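Local coordinates for protein disulfide-isomerase A4 (Rattus norvegicus, PDB 3EC3) that catalyses the rearrangement of disulfide bonds in proteins of the endoplasmic reticulum, and is represented here by its noncatalytic b and b' domains, at residues Q18-L21 / V27-L30; P39-Y44 / H59-E64; K83-S86 / P90-H93; H93-Q98 / K107-K112; V118-T123 / Y140-S145. The protein carries 1 engineered substitution. One frame throughout, in Å; residues are numbered along the deposited sequence.

Contact 1: residues Q18-L21 / V27-L30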
# COMPACT_ATOMS: atom_id res chain seq x y z
N GLN A 18 -9.40 8.38 13.52
CA GLN A 18 -8.94 9.62 12.85
C GLN A 18 -7.42 9.79 12.84
O GLN A 18 -6.80 10.09 11.82
CB GLN A 18 -9.66 10.82 13.46
CG GLN A 18 -11.20 10.77 13.17
CD GLN A 18 -12.01 11.82 13.95
OE1 GLN A 18 -11.74 12.09 15.10
NE2 GLN A 18 -13.04 12.37 13.32
N GLU A 19 -6.79 9.52 13.97
CA GLU A 19 -5.34 9.58 14.07
C GLU A 19 -4.63 8.53 13.18
O GLU A 19 -3.60 8.80 12.57
CB GLU A 19 -4.94 9.42 15.54
CG GLU A 19 -3.46 9.24 15.81
CD GLU A 19 -3.19 9.05 17.30
OE1 GLU A 19 -2.86 10.05 17.96
OE2 GLU A 19 -3.40 7.92 17.81
N PHE A 20 -5.18 7.34 13.09
CA PHE A 20 -4.63 6.34 12.19
C PHE A 20 -4.63 6.83 10.73
O PHE A 20 -3.65 6.66 10.00
CB PHE A 20 -5.39 5.04 12.33
CG PHE A 20 -5.07 4.31 13.64
CD1 PHE A 20 -3.99 4.71 14.42
CD2 PHE A 20 -5.82 3.25 14.05
CE1 PHE A 20 -3.67 4.07 15.60
CE2 PHE A 20 -5.51 2.60 15.24
CZ PHE A 20 -4.42 3.01 16.00
N LEU A 21 -5.70 7.50 10.35
CA LEU A 21 -5.86 7.82 8.93
C LEU A 21 -4.95 8.99 8.62
O LEU A 21 -4.38 9.11 7.54
CB LEU A 21 -7.36 8.08 8.63
CG LEU A 21 -8.21 6.81 8.87
CD1 LEU A 21 -9.73 7.07 8.94
CD2 LEU A 21 -7.90 5.68 7.86
N VAL A 27 -1.60 0.28 6.12
CA VAL A 27 -3.02 -0.12 6.03
C VAL A 27 -3.60 -0.20 7.47
O VAL A 27 -2.94 -0.73 8.39
CB VAL A 27 -3.23 -1.41 5.18
CG1 VAL A 27 -2.50 -2.66 5.77
CG2 VAL A 27 -4.75 -1.72 4.95
N VAL A 28 -4.78 0.39 7.64
CA VAL A 28 -5.57 0.31 8.85
C VAL A 28 -6.55 -0.86 8.67
O VAL A 28 -7.44 -0.80 7.80
CB VAL A 28 -6.37 1.59 9.04
CG1 VAL A 28 -7.25 1.50 10.31
CG2 VAL A 28 -5.41 2.85 9.04
N ILE A 29 -6.41 -1.89 9.51
CA ILE A 29 -7.23 -3.05 9.43
C ILE A 29 -8.13 -3.07 10.65
O ILE A 29 -7.64 -3.10 11.80
CB ILE A 29 -6.37 -4.33 9.37
CG1 ILE A 29 -5.37 -4.25 8.19
CG2 ILE A 29 -7.25 -5.53 9.21
CD1 ILE A 29 -4.26 -5.36 8.29
N LEU A 30 -9.43 -3.02 10.40
CA LEU A 30 -10.41 -2.83 11.46
C LEU A 30 -11.52 -3.86 11.42
O LEU A 30 -12.38 -3.80 10.51
CB LEU A 30 -11.02 -1.46 11.36
CG LEU A 30 -11.93 -1.15 12.56
CD1 LEU A 30 -11.23 -1.23 13.88
CD2 LEU A 30 -12.53 0.25 12.36
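V28 meets F20 and L21 through its side chain, while its backbone is hydrogen-bonded to M79 of strand 75-79. L21 likewise has a backbone hydrogen bond to E82. No polar bond spans the two segments, so the contact is apolar throughout. It joins helix 14-23 to strand 28-32, the second of the parallel strands of the b domain.

One methyl group does most of the work. V28 CG2 points at the helix and reaches two neighbouring residues. It lies 4.0 Å from F20 CB, where the side chain leaves the helix. It is also 3.9 Å from L21 CD2, one branch of the leucine fork. The side chains of L21 and V28 meet at about a right angle. V28 CG1 is anti to the backbone N (chi1 179°). That rotation turns CG2 to the side of the N and places CG1 obliquely beside the ring of F20.

The backbones stay well apart: F20 CA and V28 CA are 7.0 Å from each other. Side chains fill the distance, and the two segments bury 121 Å² between them. F20 carries on beyond this pair. Its ring meets that of H58 on strand 57-60, and it also touches I11. L21 touches M79.

The chemistry is that of a small hydrophobic interface. Methyl and methylene groups at van der Waals distance hold the helix against the sheet, with no directional bond between the segments to fix its orientation.

Contact 2: residues P39-Y44 / H59-E64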
# COMPACT_ATOMS: atom_id res chain seq x y z
N PRO A 39 -19.16 -14.57 17.09
CA PRO A 39 -18.40 -15.57 16.34
C PRO A 39 -17.51 -14.95 15.21
O PRO A 39 -16.40 -15.42 14.99
CB PRO A 39 -19.50 -16.50 15.84
CG PRO A 39 -20.52 -16.45 16.91
CD PRO A 39 -20.57 -14.98 17.24
N GLY A 40 -17.98 -13.88 14.55
CA GLY A 40 -17.21 -13.25 13.47
C GLY A 40 -15.93 -12.63 14.03
O GLY A 40 -14.84 -12.73 13.44
N TYR A 41 -16.06 -11.99 15.18
CA TYR A 41 -14.87 -11.45 15.84
C TYR A 41 -13.83 -12.55 16.12
O TYR A 41 -12.62 -12.33 16.02
CB TYR A 41 -15.29 -10.75 17.13
CG TYR A 41 -14.13 -10.36 18.04
CD1 TYR A 41 -13.99 -10.94 19.30
CD2 TYR A 41 -13.17 -9.40 17.63
CE1 TYR A 41 -12.95 -10.59 20.15
CE2 TYR A 41 -12.10 -9.09 18.45
CZ TYR A 41 -12.02 -9.64 19.71
OH TYR A 41 -10.96 -9.31 20.55
N LEU A 42 -14.29 -13.73 16.51
CA LEU A 42 -13.37 -14.80 16.88
C LEU A 42 -12.63 -15.29 15.65
O LEU A 42 -11.43 -15.59 15.71
CB LEU A 42 -14.13 -15.95 17.58
CG LEU A 42 -14.73 -15.56 18.95
CD1 LEU A 42 -15.39 -16.78 19.51
CD2 LEU A 42 -13.68 -15.10 19.96
N GLN A 43 -13.33 -15.35 14.52
CA GLN A 43 -12.73 -15.72 13.25
C GLN A 43 -11.68 -14.65 12.82
O GLN A 43 -10.58 -14.96 12.29
CB GLN A 43 -13.82 -15.83 12.19
CG GLN A 43 -14.66 -17.10 12.26
CD GLN A 43 -13.81 -18.38 12.26
OE1 GLN A 43 -13.52 -18.95 13.31
NE2 GLN A 43 -13.45 -18.83 11.09
N TYR A 44 -12.01 -13.40 13.05
CA TYR A 44 -11.09 -12.28 12.77
C TYR A 44 -9.80 -12.40 13.60
O TYR A 44 -8.70 -12.30 13.05
CB TYR A 44 -11.81 -10.95 13.05
CG TYR A 44 -10.92 -9.71 12.92
CD1 TYR A 44 -10.60 -8.94 14.03
CD2 TYR A 44 -10.42 -9.33 11.68
CE1 TYR A 44 -9.79 -7.81 13.90
CE2 TYR A 44 -9.60 -8.22 11.54
CZ TYR A 44 -9.28 -7.47 12.68
OH TYR A 44 -8.50 -6.32 12.52
N HIS A 59 -9.77 -3.70 16.35
CA HIS A 59 -11.19 -4.08 16.34
C HIS A 59 -12.00 -3.11 17.12
O HIS A 59 -11.48 -2.38 17.94
CB HIS A 59 -11.41 -5.51 16.88
CG HIS A 59 -11.03 -5.69 18.31
ND1 HIS A 59 -9.76 -6.04 18.70
CD2 HIS A 59 -11.75 -5.58 19.45
CE1 HIS A 59 -9.72 -6.16 20.02
NE2 HIS A 59 -10.93 -5.89 20.50
N THR A 60 -13.30 -3.06 16.84
CA THR A 60 -14.16 -2.23 17.63
C THR A 60 -15.53 -2.87 17.76
O THR A 60 -15.98 -3.59 16.84
CB THR A 60 -14.26 -0.78 17.02
OG1 THR A 60 -15.01 0.04 17.92
CG2 THR A 60 -14.97 -0.80 15.67
N PHE A 61 -16.19 -2.62 18.88
CA PHE A 61 -17.57 -3.05 19.04
C PHE A 61 -18.50 -1.83 19.12
O PHE A 61 -19.67 -1.97 19.49
CB PHE A 61 -17.71 -3.89 20.31
CG PHE A 61 -16.66 -4.93 20.47
CD1 PHE A 61 -15.83 -4.93 21.60
CD2 PHE A 61 -16.48 -5.91 19.49
CE1 PHE A 61 -14.84 -5.91 21.77
CE2 PHE A 61 -15.48 -6.92 19.64
CZ PHE A 61 -14.67 -6.91 20.76
N SER A 62 -17.98 -0.65 18.78
CA SER A 62 -18.70 0.65 18.94
C SER A 62 -19.66 0.92 17.80
O SER A 62 -19.23 1.01 16.66
CB SER A 62 -17.67 1.78 18.96
OG SER A 62 -18.27 3.06 18.95
N THR A 63 -20.95 1.08 18.11
CA THR A 63 -21.92 1.45 17.08
C THR A 63 -21.64 2.87 16.59
O THR A 63 -21.92 3.18 15.45
CB THR A 63 -23.39 1.30 17.55
OG1 THR A 63 -23.63 2.13 18.70
CG2 THR A 63 -23.69 -0.14 17.89
N GLU A 64 -21.06 3.71 17.45
CA GLU A 64 -20.67 5.07 17.10
C GLU A 64 -19.61 5.07 16.00
O GLU A 64 -19.70 5.81 15.00
CB GLU A 64 -20.18 5.79 18.35
CG GLU A 64 -19.21 6.97 18.10
CD GLU A 64 -18.74 7.60 19.41
OE1 GLU A 64 -17.51 7.68 19.63
OE2 GLU A 64 -19.59 7.98 20.25
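Y41 and Y44 both carry CG anti to the backbone N (chi1 169° for Y41), which sends both rings from the helix toward H59; Y41 also meets F61. H59 CG sits instead between its own N and carbonyl carbon (chi1 64°), and its ring turns up against Y41.

Three rings form an aromatic cluster. Y41 puts its edge against the face of H59, with ring centroids 4.8 Å apart. Y41 CE2 is 3.6 Å from H59 CG. The hydroxyl oxygen Y41 OH stands over the same imidazole, toward its rim, 3.4 Å from H59 CE1. F61 in turn points its own edge at a face of Y41. This pair is T-shaped, with planes at 83° and centroids 5.2 Å apart. F61 CE2 comes to 3.9 Å from Y41 CD2. Y44 adds a looser touch, its CE1 4.1 Å from H59 CB.

The polar ends have partners nearby. Y41 OH is hydrogen-bonded to Q45, Y44 OH to the carbonyl of H58, and H59 ND1 to S8. After the strand, T60 OG1 accepts from S62 N at 3.2 Å in an ST turn, and S62 caps helix 63-69.

The contact lies inside the beta-alpha-beta unit of the thioredoxin-like b domain. Helix 39-51 packs here on the end of strand 57-60, with F33 against Y41 and F61, and strand 9-10 beside H59.

Contact 3: residues K83-S86 / P90-H93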
# COMPACT_ATOMS: atom_id res chain seq x y z
N LYS A 83 -2.63 10.01 3.20
CA LYS A 83 -1.49 10.23 2.25
C LYS A 83 -1.42 9.17 1.12
O LYS A 83 -0.77 9.40 0.09
CB LYS A 83 -0.17 10.30 3.05
CG LYS A 83 0.15 8.99 3.81
CD LYS A 83 1.59 8.97 4.43
CE LYS A 83 1.81 10.07 5.52
NZ LYS A 83 0.85 9.81 6.68
N PHE A 84 -2.09 8.03 1.30
CA PHE A 84 -2.14 6.97 0.27
C PHE A 84 -3.45 6.77 -0.46
O PHE A 84 -3.55 5.87 -1.34
CB PHE A 84 -1.64 5.62 0.78
CG PHE A 84 -0.27 5.70 1.33
CD1 PHE A 84 0.01 5.11 2.56
CD2 PHE A 84 0.73 6.44 0.66
CE1 PHE A 84 1.29 5.22 3.10
CE2 PHE A 84 2.00 6.54 1.21
CZ PHE A 84 2.26 5.93 2.42
N GLN A 85 -4.43 7.64 -0.17
CA GLN A 85 -5.75 7.52 -0.84
C GLN A 85 -5.63 8.09 -2.25
O GLN A 85 -4.68 8.82 -2.53
CB GLN A 85 -6.78 8.36 -0.06
CG GLN A 85 -7.07 7.68 1.27
CD GLN A 85 -7.89 8.53 2.22
OE1 GLN A 85 -8.24 9.67 1.92
NE2 GLN A 85 -8.15 7.97 3.41
N SER A 86 -6.61 7.82 -3.13
CA SER A 86 -6.57 8.42 -4.47
C SER A 86 -7.97 8.45 -5.04
O SER A 86 -8.87 7.75 -4.53
CB SER A 86 -5.67 7.66 -5.46
OG SER A 86 -6.33 6.47 -5.95
N PRO A 90 -11.58 3.14 -3.55
CA PRO A 90 -12.58 3.44 -2.51
C PRO A 90 -11.85 3.76 -1.20
O PRO A 90 -10.71 3.27 -1.00
CB PRO A 90 -13.38 2.13 -2.39
CG PRO A 90 -12.49 1.06 -2.97
CD PRO A 90 -11.59 1.72 -3.97
N ARG A 91 -12.45 4.58 -0.33
CA ARG A 91 -11.85 4.84 0.96
C ARG A 91 -11.82 3.60 1.85
O ARG A 91 -11.03 3.53 2.79
CB ARG A 91 -12.58 5.96 1.68
CG ARG A 91 -12.51 7.29 0.92
CD ARG A 91 -11.38 8.10 1.43
NE ARG A 91 -11.23 9.39 0.77
CZ ARG A 91 -11.64 10.55 1.28
NH1 ARG A 91 -12.23 10.59 2.48
NH2 ARG A 91 -11.45 11.69 0.59
N MSE A 92 -12.73 2.67 1.59
CA MSE A 92 -12.71 1.45 2.38
C MSE A 92 -12.97 0.24 1.55
O MSE A 92 -13.76 0.30 0.60
CB MSE A 92 -13.68 1.50 3.57
CG MSE A 92 -14.94 2.28 3.42
SE MSE A 92 -15.66 2.35 5.31
CE MSE A 92 -15.15 4.14 5.67
N HIS A 93 -12.28 -0.84 1.88
CA HIS A 93 -12.65 -2.15 1.38
C HIS A 93 -13.31 -2.89 2.52
O HIS A 93 -12.72 -2.98 3.59
CB HIS A 93 -11.41 -2.87 0.89
CG HIS A 93 -10.99 -2.44 -0.49
ND1 HIS A 93 -10.02 -1.51 -0.71
CD2 HIS A 93 -11.41 -2.84 -1.71
CE1 HIS A 93 -9.83 -1.35 -2.01
NE2 HIS A 93 -10.66 -2.15 -2.64
O HOH W 1 -8.60 11.50 -0.54
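Q85 and R91 make up nearly all of this contact, each giving close to 50 Å² of surface. Q85 OE1 lies over one face of the R91 guanidinium, toward its rim, with amide and guanidinium planes 15° apart. The nearest atom to Q85 OE1 is NE of R91 at 3.2 Å. The angle is poor, so this is a flat-on approach and not a hydrogen bond. Beside it, CD of Q85 and CD of R91 are 3.6 Å apart.

R91 reaches this place by a turn about its CB-CG bond (chi2 -95°), which folds the guanidinium across the extended side chain of Q85. A water links the two polar ends. It donates to Q85 OE1 at 3.1 Å and accepts a weak bond from R91 NH2 at 3.1 Å. Q85 NE2 is hydrogen-bonded to the carbonyl of Q80, which would limit rotation of the amide.

Q85 also offers its backbone oxygen to R156 of helix 149-163 in the b' domain. R91 is exposed, and the contact is at the surface. Both residues belong to the long loop of the beta hairpin that joins the antiparallel strands 75-79 and 93-96 of the thioredoxin-like fold.

Contact 4: residues H93-Q98 / K107-K112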
# COMPACT_ATOMS: atom_id res chain seq x y z
N HIS A 93 -12.28 -0.84 1.88
CA HIS A 93 -12.65 -2.15 1.38
C HIS A 93 -13.31 -2.89 2.52
O HIS A 93 -12.72 -2.98 3.59
CB HIS A 93 -11.41 -2.87 0.89
CG HIS A 93 -10.99 -2.44 -0.49
ND1 HIS A 93 -10.02 -1.51 -0.71
CD2 HIS A 93 -11.41 -2.84 -1.71
CE1 HIS A 93 -9.83 -1.35 -2.01
NE2 HIS A 93 -10.66 -2.15 -2.64
N VAL A 94 -14.53 -3.40 2.29
CA VAL A 94 -15.36 -3.97 3.34
C VAL A 94 -15.73 -5.42 3.00
O VAL A 94 -16.22 -5.70 1.88
CB VAL A 94 -16.64 -3.13 3.55
CG1 VAL A 94 -17.50 -3.71 4.66
CG2 VAL A 94 -16.27 -1.67 3.91
N MSE A 95 -15.46 -6.34 3.93
CA MSE A 95 -15.78 -7.76 3.76
C MSE A 95 -16.71 -8.20 4.88
O MSE A 95 -16.49 -7.85 6.03
CB MSE A 95 -14.52 -8.62 3.81
CG MSE A 95 -14.80 -10.12 3.67
SE MSE A 95 -13.15 -11.12 3.88
CE MSE A 95 -12.74 -10.69 5.49
N ASP A 96 -17.77 -8.94 4.53
CA ASP A 96 -18.66 -9.53 5.53
C ASP A 96 -17.90 -10.59 6.29
O ASP A 96 -17.21 -11.39 5.67
CB ASP A 96 -19.90 -10.21 4.88
CG ASP A 96 -20.79 -9.24 4.10
OD1 ASP A 96 -20.56 -8.00 4.18
OD2 ASP A 96 -21.74 -9.70 3.40
N VAL A 97 -18.03 -10.59 7.62
CA VAL A 97 -17.37 -11.59 8.45
C VAL A 97 -18.33 -12.14 9.50
O VAL A 97 -18.79 -11.39 10.37
CB VAL A 97 -16.09 -11.07 9.17
CG1 VAL A 97 -15.49 -12.15 10.07
CG2 VAL A 97 -15.03 -10.62 8.16
N GLN A 98 -18.64 -13.44 9.41
CA GLN A 98 -19.38 -14.10 10.49
C GLN A 98 -18.75 -15.40 10.96
O GLN A 98 -17.63 -15.72 10.59
CB GLN A 98 -20.83 -14.32 10.11
CG GLN A 98 -21.03 -14.92 8.77
CD GLN A 98 -22.25 -14.35 8.14
OE1 GLN A 98 -23.21 -15.05 7.90
NE2 GLN A 98 -22.24 -13.03 7.92
N LYS A 107 -7.81 -13.83 5.93
CA LYS A 107 -6.38 -13.68 5.72
C LYS A 107 -6.10 -13.32 4.25
O LYS A 107 -5.35 -12.39 3.99
CB LYS A 107 -5.65 -14.96 6.17
CG LYS A 107 -4.20 -15.09 5.74
CD LYS A 107 -3.46 -16.32 6.35
CE LYS A 107 -4.36 -17.27 7.23
NZ LYS A 107 -3.76 -18.65 7.46
N ASP A 108 -6.74 -14.02 3.32
CA ASP A 108 -6.64 -13.69 1.90
C ASP A 108 -7.05 -12.25 1.56
O ASP A 108 -6.34 -11.59 0.81
CB ASP A 108 -7.49 -14.67 1.07
CG ASP A 108 -6.84 -16.04 0.95
OD1 ASP A 108 -5.73 -16.28 1.48
OD2 ASP A 108 -7.48 -16.89 0.31
N TYR A 109 -8.19 -11.78 2.09
CA TYR A 109 -8.71 -10.43 1.78
C TYR A 109 -7.74 -9.33 2.26
O TYR A 109 -7.52 -8.31 1.57
CB TYR A 109 -10.07 -10.23 2.45
CG TYR A 109 -10.87 -9.04 2.00
CD1 TYR A 109 -10.83 -7.85 2.70
CD2 TYR A 109 -11.70 -9.11 0.87
CE1 TYR A 109 -11.59 -6.75 2.31
CE2 TYR A 109 -12.45 -8.03 0.47
CZ TYR A 109 -12.38 -6.85 1.20
OH TYR A 109 -13.12 -5.77 0.80
N VAL A 110 -7.18 -9.53 3.46
CA VAL A 110 -6.18 -8.60 4.02
C VAL A 110 -4.95 -8.54 3.12
O VAL A 110 -4.50 -7.48 2.77
CB VAL A 110 -5.77 -9.02 5.47
CG1 VAL A 110 -4.60 -8.20 5.93
CG2 VAL A 110 -6.97 -8.86 6.42
N VAL A 111 -4.43 -9.70 2.72
CA VAL A 111 -3.23 -9.70 1.85
C VAL A 111 -3.56 -9.03 0.51
O VAL A 111 -2.86 -8.12 0.09
CB VAL A 111 -2.60 -11.13 1.69
CG1 VAL A 111 -1.44 -11.13 0.67
CG2 VAL A 111 -2.10 -11.65 3.06
N LYS A 112 -4.67 -9.42 -0.09
CA LYS A 112 -5.14 -8.86 -1.34
C LYS A 112 -5.20 -7.34 -1.29
O LYS A 112 -4.68 -6.67 -2.20
CB LYS A 112 -6.50 -9.45 -1.71
CG LYS A 112 -7.10 -8.84 -2.99
CD LYS A 112 -8.24 -9.66 -3.52
CE LYS A 112 -8.85 -9.02 -4.76
NZ LYS A 112 -10.12 -9.75 -5.16
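The ring of Y109 has M95 across one face. M95 CB sits almost squarely over the ring, 3.7 Å from the Y109 centroid and 8° off its normal, a CH-pi contact. M95 is present as selenomethionine. Its SE comes obliquely to the same ring, 4.2 Å from the centroid, in a Met-aromatic contact. The two side chains run past each other in opposite directions.

The far end of Y109 reaches the strand backbone. Y109 OH is 3.4 Å from H93 CB. It also lies 3.1 Å from V94 N, but at too poor an angle for a hydrogen bond. Y109 CG is anti to the backbone N (chi1 -167°), which aims the ring from the helix at the strand. Replacing Y109 with an alanine would probably leave M95 without its aromatic partner and open a gap between helix and strand.

The helix segment runs nearly antiparallel to strand 93-96, at 173°, with axes 10.3 Å apart. This part of helix 103-113 lies along strand 93-96, an outermost strand of the b-domain sheet. H113 of the same helix meets the Y109 ring and stacks on H93, while L76 of the adjacent strand touches both M95 and Y109.

Contact 5: residues V118-T123 / Y140-S145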
# COMPACT_ATOMS: atom_id res chain seq x y z
N VAL A 118 -0.73 3.27 -5.16
CA VAL A 118 0.68 3.76 -5.10
C VAL A 118 1.07 4.10 -3.67
O VAL A 118 0.74 5.18 -3.15
CB VAL A 118 0.98 4.96 -6.03
CG1 VAL A 118 2.48 5.36 -5.92
CG2 VAL A 118 0.68 4.63 -7.47
N GLY A 119 1.75 3.14 -3.04
CA GLY A 119 2.23 3.28 -1.67
C GLY A 119 3.66 3.73 -1.64
O GLY A 119 4.24 4.06 -2.68
N HIS A 120 4.23 3.75 -0.44
CA HIS A 120 5.61 4.22 -0.22
C HIS A 120 6.47 3.01 0.17
O HIS A 120 6.28 2.43 1.25
CB HIS A 120 5.67 5.28 0.90
CG HIS A 120 7.06 5.81 1.19
ND1 HIS A 120 7.33 6.61 2.27
CD2 HIS A 120 8.23 5.65 0.53
CE1 HIS A 120 8.62 6.93 2.28
NE2 HIS A 120 9.19 6.38 1.22
N ARG A 121 7.34 2.59 -0.75
CA ARG A 121 8.27 1.48 -0.52
C ARG A 121 9.46 2.03 0.25
O ARG A 121 10.08 3.00 -0.16
CB ARG A 121 8.69 0.87 -1.87
CG ARG A 121 9.81 -0.21 -1.75
CD ARG A 121 10.20 -0.55 -3.17
NE ARG A 121 11.26 -1.55 -3.28
CZ ARG A 121 12.46 -1.30 -3.77
NH1 ARG A 121 13.34 -2.28 -3.89
NH2 ARG A 121 12.79 -0.06 -4.17
N LYS A 122 9.74 1.40 1.39
CA LYS A 122 10.74 1.85 2.32
C LYS A 122 11.67 0.68 2.58
O LYS A 122 11.22 -0.45 2.62
CB LYS A 122 10.06 2.23 3.63
CG LYS A 122 9.27 3.51 3.56
CD LYS A 122 8.88 3.98 4.93
CE LYS A 122 7.65 3.30 5.43
NZ LYS A 122 6.98 4.20 6.42
N THR A 123 12.96 0.94 2.78
CA THR A 123 13.86 -0.13 3.22
C THR A 123 13.32 -0.89 4.46
O THR A 123 13.59 -2.09 4.62
CB THR A 123 15.31 0.37 3.46
OG1 THR A 123 15.31 1.47 4.37
CG2 THR A 123 15.96 0.78 2.15
N TYR A 140 12.38 9.45 -5.94
CA TYR A 140 12.54 10.89 -5.79
C TYR A 140 12.66 11.26 -4.33
O TYR A 140 12.83 10.41 -3.49
CB TYR A 140 11.42 11.70 -6.50
CG TYR A 140 9.99 11.48 -6.01
CD1 TYR A 140 9.23 10.41 -6.49
CD2 TYR A 140 9.39 12.39 -5.13
CE1 TYR A 140 7.90 10.23 -6.09
CE2 TYR A 140 8.06 12.23 -4.71
CZ TYR A 140 7.33 11.13 -5.21
OH TYR A 140 6.04 10.97 -4.83
N SER A 141 12.59 12.55 -4.02
CA SER A 141 12.64 12.98 -2.63
C SER A 141 11.26 12.86 -2.00
O SER A 141 10.38 13.68 -2.26
CB SER A 141 13.19 14.43 -2.52
OG SER A 141 13.13 14.89 -1.19
N VAL A 142 11.06 11.82 -1.18
CA VAL A 142 9.70 11.51 -0.66
C VAL A 142 9.58 12.07 0.75
O VAL A 142 10.35 11.70 1.61
CB VAL A 142 9.43 9.96 -0.67
CG1 VAL A 142 8.10 9.62 0.04
CG2 VAL A 142 9.40 9.46 -2.12
N ASP A 143 8.65 13.00 0.97
CA ASP A 143 8.60 13.66 2.25
C ASP A 143 7.15 14.08 2.49
O ASP A 143 6.64 14.98 1.80
CB ASP A 143 9.59 14.85 2.27
CG ASP A 143 9.63 15.57 3.62
OD1 ASP A 143 8.70 15.34 4.43
OD2 ASP A 143 10.58 16.33 3.86
N PHE A 144 6.48 13.41 3.44
CA PHE A 144 5.07 13.67 3.73
C PHE A 144 4.84 14.71 4.84
O PHE A 144 3.68 14.91 5.31
CB PHE A 144 4.35 12.34 4.07
CG PHE A 144 4.21 11.43 2.89
CD1 PHE A 144 5.07 10.34 2.74
CD2 PHE A 144 3.20 11.65 1.95
CE1 PHE A 144 4.95 9.49 1.58
CE2 PHE A 144 3.07 10.83 0.80
CZ PHE A 144 3.95 9.72 0.66
N SER A 145 5.90 15.39 5.28
CA SER A 145 5.75 16.42 6.30
C SER A 145 4.94 17.60 5.69
O SER A 145 4.86 17.74 4.45
CB SER A 145 7.15 16.92 6.78
OG SER A 145 7.79 17.68 5.72
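The b' domain repeats the thioredoxin-like fold, and this contact joins its first, outermost strand, 118-121, to the loop that leads from strand 135-140 into helix 149-163. In catalytic thioredoxin domains the redox cysteines sit where the comparable loop enters its helix. Here the loop holds V142, D143 and F144, and no cysteine, consistent with a noncatalytic domain.

The H120 ring is sandwiched between two aliphatic groups. On one face lies V142 CG1, a CH-pi contact with CG1 3.6 Å from the H120 centroid and 16° off the ring normal. The closest pair is V142 CG1 and H120 CE1 at 3.5 Å. CG of K122, two residues further on, just past the strand, covers the opposite face. H120 CG is anti to the backbone N (chi1 180°), which carries the imidazole toward the loop.

H120 ND1 lies in the plane of the F144 ring, at its edge, 3.8 Å from F144 CE1. The rings are oblique, with planes at 51°. A serine in place of H120 has no ring, and V142 CG1 and K122 CG would probably lose the surface they pack on, and F144 its neighbour.

The surroundings tie the two domains together. K122 forms a salt bridge with D25, and F144 touches K83, both of the b domain. V142 CG2 turns the other way, over the Y140 ring.

The loop is shaped by an Asx turn. D143 OD1 accepts from S145 N at 2.9 Å, and also from S145 OG at 2.8 Å, which comes from above the carboxylate plane.

Contacts 1, 2 and 4 each set a helix against the b-domain sheet. Contact 2 is buried and aromatic. Contact 1 is partly buried and aliphatic, and contact 4 is a surface contact of a ring with a selenomethionine. I29 of contact 1 packs on V110 of contact 4, and G40 of contact 2 on V97. Contact 3 is the polar one, on a surface hairpin loop with a water between its groups, and shares H93 with contact 4. Contact 5 is a surface contact in the b' domain, made by a histidine ring with a valine and a phenylalanine. K83 and F84 of contact 3 touch F144, and F84 also touches H120, so contacts 3 and 5 lie at the domain boundary.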